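Local coordinates for antitoxin HipB (Escherichia coli, PDB 4Z5H), which neutralises the toxin HipA and, as a homodimer, binds and bends operator DNA to repress the hipBA operon promoter, at residues L52-F55 / F56-Q60. The protein carries 1 engineered substitution. Numbering follows the deposited sequence.
With nucleotides of chain B.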
loop_
_atom_site.group_PDB
_atom_site.type_symbol
_atom_site.label_atom_id
_atom_site.label_comp_id
_atom_site.label_asym_id
_atom_site.label_seq_id
_atom_site.Cartn_x
_atom_site.Cartn_y
_atom_site.Cartn_z
ATOM N N LEU A 52 4.773 4.041 -2.862
ATOM C CA LEU A 52 4.667 3.169 -1.720
ATOM C C LEU A 52 5.346 3.840 -0.515
ATOM O O LEU A 52 4.863 3.732 0.575
ATOM C CB LEU A 52 5.258 1.791 -2.003
ATOM C CG LEU A 52 4.450 0.849 -2.891
ATOM C CD1 LEU A 52 5.040 -0.527 -3.007
ATOM C CD2 LEU A 52 3.009 0.763 -2.437
ATOM N N THR A 53 6.452 4.531 -0.759
ATOM C CA THR A 53 7.182 5.216 0.286
ATOM C C THR A 53 6.322 6.295 0.948
ATOM O O THR A 53 6.263 6.378 2.145
ATOM C CB THR A 53 8.486 5.849 -0.255
ATOM O OG1 THR A 53 9.401 4.819 -0.606
ATOM C CG2 THR A 53 9.133 6.736 0.769
ATOM N N THR A 54 5.636 7.084 0.148
ATOM C CA THR A 54 4.757 8.088 0.698
ATOM C C THR A 54 3.665 7.417 1.532
ATOM O O THR A 54 3.408 7.833 2.631
ATOM C CB THR A 54 4.146 8.966 -0.400
ATOM O OG1 THR A 54 5.164 9.779 -0.978
ATOM C CG2 THR A 54 3.060 9.844 0.160
ATOM N N PHE A 55 3.099 6.333 1.028
ATOM C CA PHE A 55 2.039 5.646 1.729
ATOM C C PHE A 55 2.513 5.164 3.105
ATOM O O PHE A 55 1.877 5.452 4.084
ATOM C CB PHE A 55 1.563 4.466 0.878
ATOM C CG PHE A 55 0.827 3.396 1.636
ATOM C CD1 PHE A 55 -0.234 3.700 2.461
ATOM C CD2 PHE A 55 1.205 2.080 1.516
ATOM C CE1 PHE A 55 -0.906 2.715 3.138
ATOM C CE2 PHE A 55 0.538 1.080 2.195
ATOM C CZ PHE A 55 -0.519 1.402 3.008
ATOM N N PHE A 56 3.656 4.496 3.172
ATOM C CA PHE A 56 4.155 3.997 4.442
ATOM C C PHE A 56 4.490 5.083 5.464
ATOM O O PHE A 56 4.267 4.912 6.619
ATOM C CB PHE A 56 5.253 2.945 4.281
ATOM C CG PHE A 56 4.722 1.586 3.941
ATOM C CD1 PHE A 56 4.189 0.768 4.916
ATOM C CD2 PHE A 56 4.705 1.147 2.637
ATOM C CE1 PHE A 56 3.670 -0.465 4.599
ATOM C CE2 PHE A 56 4.193 -0.091 2.309
ATOM C CZ PHE A 56 3.667 -0.895 3.284
ATOM N N LYS A 57 5.014 6.196 4.996
ATOM C CA LYS A 57 5.326 7.314 5.854
ATOM C C LYS A 57 4.070 7.904 6.499
ATOM O O LYS A 57 4.040 8.138 7.675
ATOM C CB LYS A 57 6.097 8.372 5.084
ATOM C CG LYS A 57 7.529 7.969 4.809
ATOM C CD LYS A 57 8.304 9.053 4.104
ATOM C CE LYS A 57 9.765 8.676 3.994
ATOM N NZ LYS A 57 10.477 9.667 3.185
ATOM N N ILE A 58 3.040 8.098 5.688
ATOM C CA ILE A 58 1.755 8.585 6.158
ATOM C C ILE A 58 1.132 7.596 7.145
ATOM O O ILE A 58 0.646 7.986 8.173
ATOM C CB ILE A 58 0.797 8.943 5.003
ATOM C CG1 ILE A 58 1.363 10.109 4.198
ATOM C CG2 ILE A 58 -0.559 9.342 5.536
ATOM C CD1 ILE A 58 0.687 10.369 2.883
ATOM N N LEU A 59 1.250 6.309 6.855
ATOM C CA LEU A 59 0.727 5.293 7.728
ATOM C C LEU A 59 1.371 5.421 9.098
ATOM O O LEU A 59 0.683 5.401 10.079
ATOM C CB LEU A 59 1.095 3.919 7.198
ATOM C CG LEU A 59 0.153 2.911 6.593
ATOM C CD1 LEU A 59 0.785 1.537 6.582
ATOM C CD2 LEU A 59 -1.261 2.898 7.130
ATOM N N GLN A 60 2.682 5.617 9.132
ATOM C CA GLN A 60 3.404 5.808 10.374
ATOM C C GLN A 60 2.913 7.049 11.132
ATOM O O GLN A 60 2.678 6.980 12.314
ATOM C CB GLN A 60 4.903 5.935 10.128
ATOM C CG GLN A 60 5.707 5.971 11.411
ATOM C CD GLN A 60 7.037 6.693 11.306
ATOM O OE1 GLN A 60 7.352 7.310 10.305
ATOM N NE2 GLN A 60 7.832 6.584 12.343
ATOM P P DA B 13 4.335 11.070 -4.209
ATOM O OP1 DA B 13 4.546 9.870 -3.408
ATOM O OP2 DA B 13 3.093 11.813 -4.082
ATOM O "O5'" DA B 13 5.540 12.066 -3.951
ATOM C "C5'" DA B 13 6.898 11.610 -3.973
ATOM C "C4'" DA B 13 7.837 12.787 -3.859
ATOM O "O4'" DA B 13 7.837 13.527 -5.098
ATOM C "C3'" DA B 13 7.469 13.787 -2.757
ATOM O "O3'" DA B 13 8.578 13.949 -1.879
ATOM C "C2'" DA B 13 7.140 15.064 -3.505
ATOM C "C1'" DA B 13 7.914 14.899 -4.795
ATOM N N9 DA B 13 7.360 15.643 -5.920
ATOM C C8 DA B 13 6.039 15.824 -6.238
ATOM N N7 DA B 13 5.849 16.564 -7.301
ATOM C C5 DA B 13 7.131 16.898 -7.708
ATOM C C6 DA B 13 7.614 17.674 -8.774
ATOM N N6 DA B 13 6.828 18.269 -9.670
ATOM N N1 DA B 13 8.949 17.816 -8.893
ATOM C C2 DA B 13 9.739 17.221 -7.994
ATOM N N3 DA B 13 9.406 16.467 -6.949
ATOM C C4 DA B 13 8.072 16.344 -6.861
#
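Two consecutive phenylalanines, F55 and F56, set their rings against each other on the buried side of one helix turn. F55 presents its edge to a face of F56, the centroids 4.7 Å apart and the planes inclined at 51°, a tilted edge-to-face pair. CE2 of F55 stands over that face near the rim, while CD2 of F56 comes within 3.3 Å of the carbonyl O of L52. The F55 ring reaches this place because its CG lies anti to the backbone N (chi1 160°). CE1 and CZ of F55, away from the F56 contact, meet L59 obliquely one turn on, where F55 CE1 approaches L59 CG at 3.6 Å and CZ touches CD1.

Beneath the side chains runs regular alpha-helical bonding. F56 N donates to L52 O, K57 N to T53 O, I58 N to T54 O (3.1 Å, N-H...O 170°) and L59 N to F55 O.

Around the helix, T54 and I58 lie side by side, T54 CG2 3.6 Å from I58 CD1. The T54 hydroxyl, OG1, donates a short 2.5 Å hydrogen bond to the phosphate oxygen OP1 of DA13 of chain B, fastening this helix to the DNA backbone.

The partly exposed flank is looser: K57 extends alongside T53, its CG 3.4 Å from T53 O and its CE 3.8 Å from T53 CG2, and T53 OG1 is hydrogen-bonded to D48 O of the second subunit.

In this HTH cro/C1-type fold, helix 52-61 follows the helix-turn-helix motif (residues 19-45) and packs on several elements at once. F55, I58 and L59 rest on M15 of helix 8-21, I58 also meets I40 and F43 of helix 37-45 and I33 of helix 26-33, and F56 and L59 reach M66 of strand 64-70, with Y6 and L68 of the second subunit packing on F56 and L59 respectively.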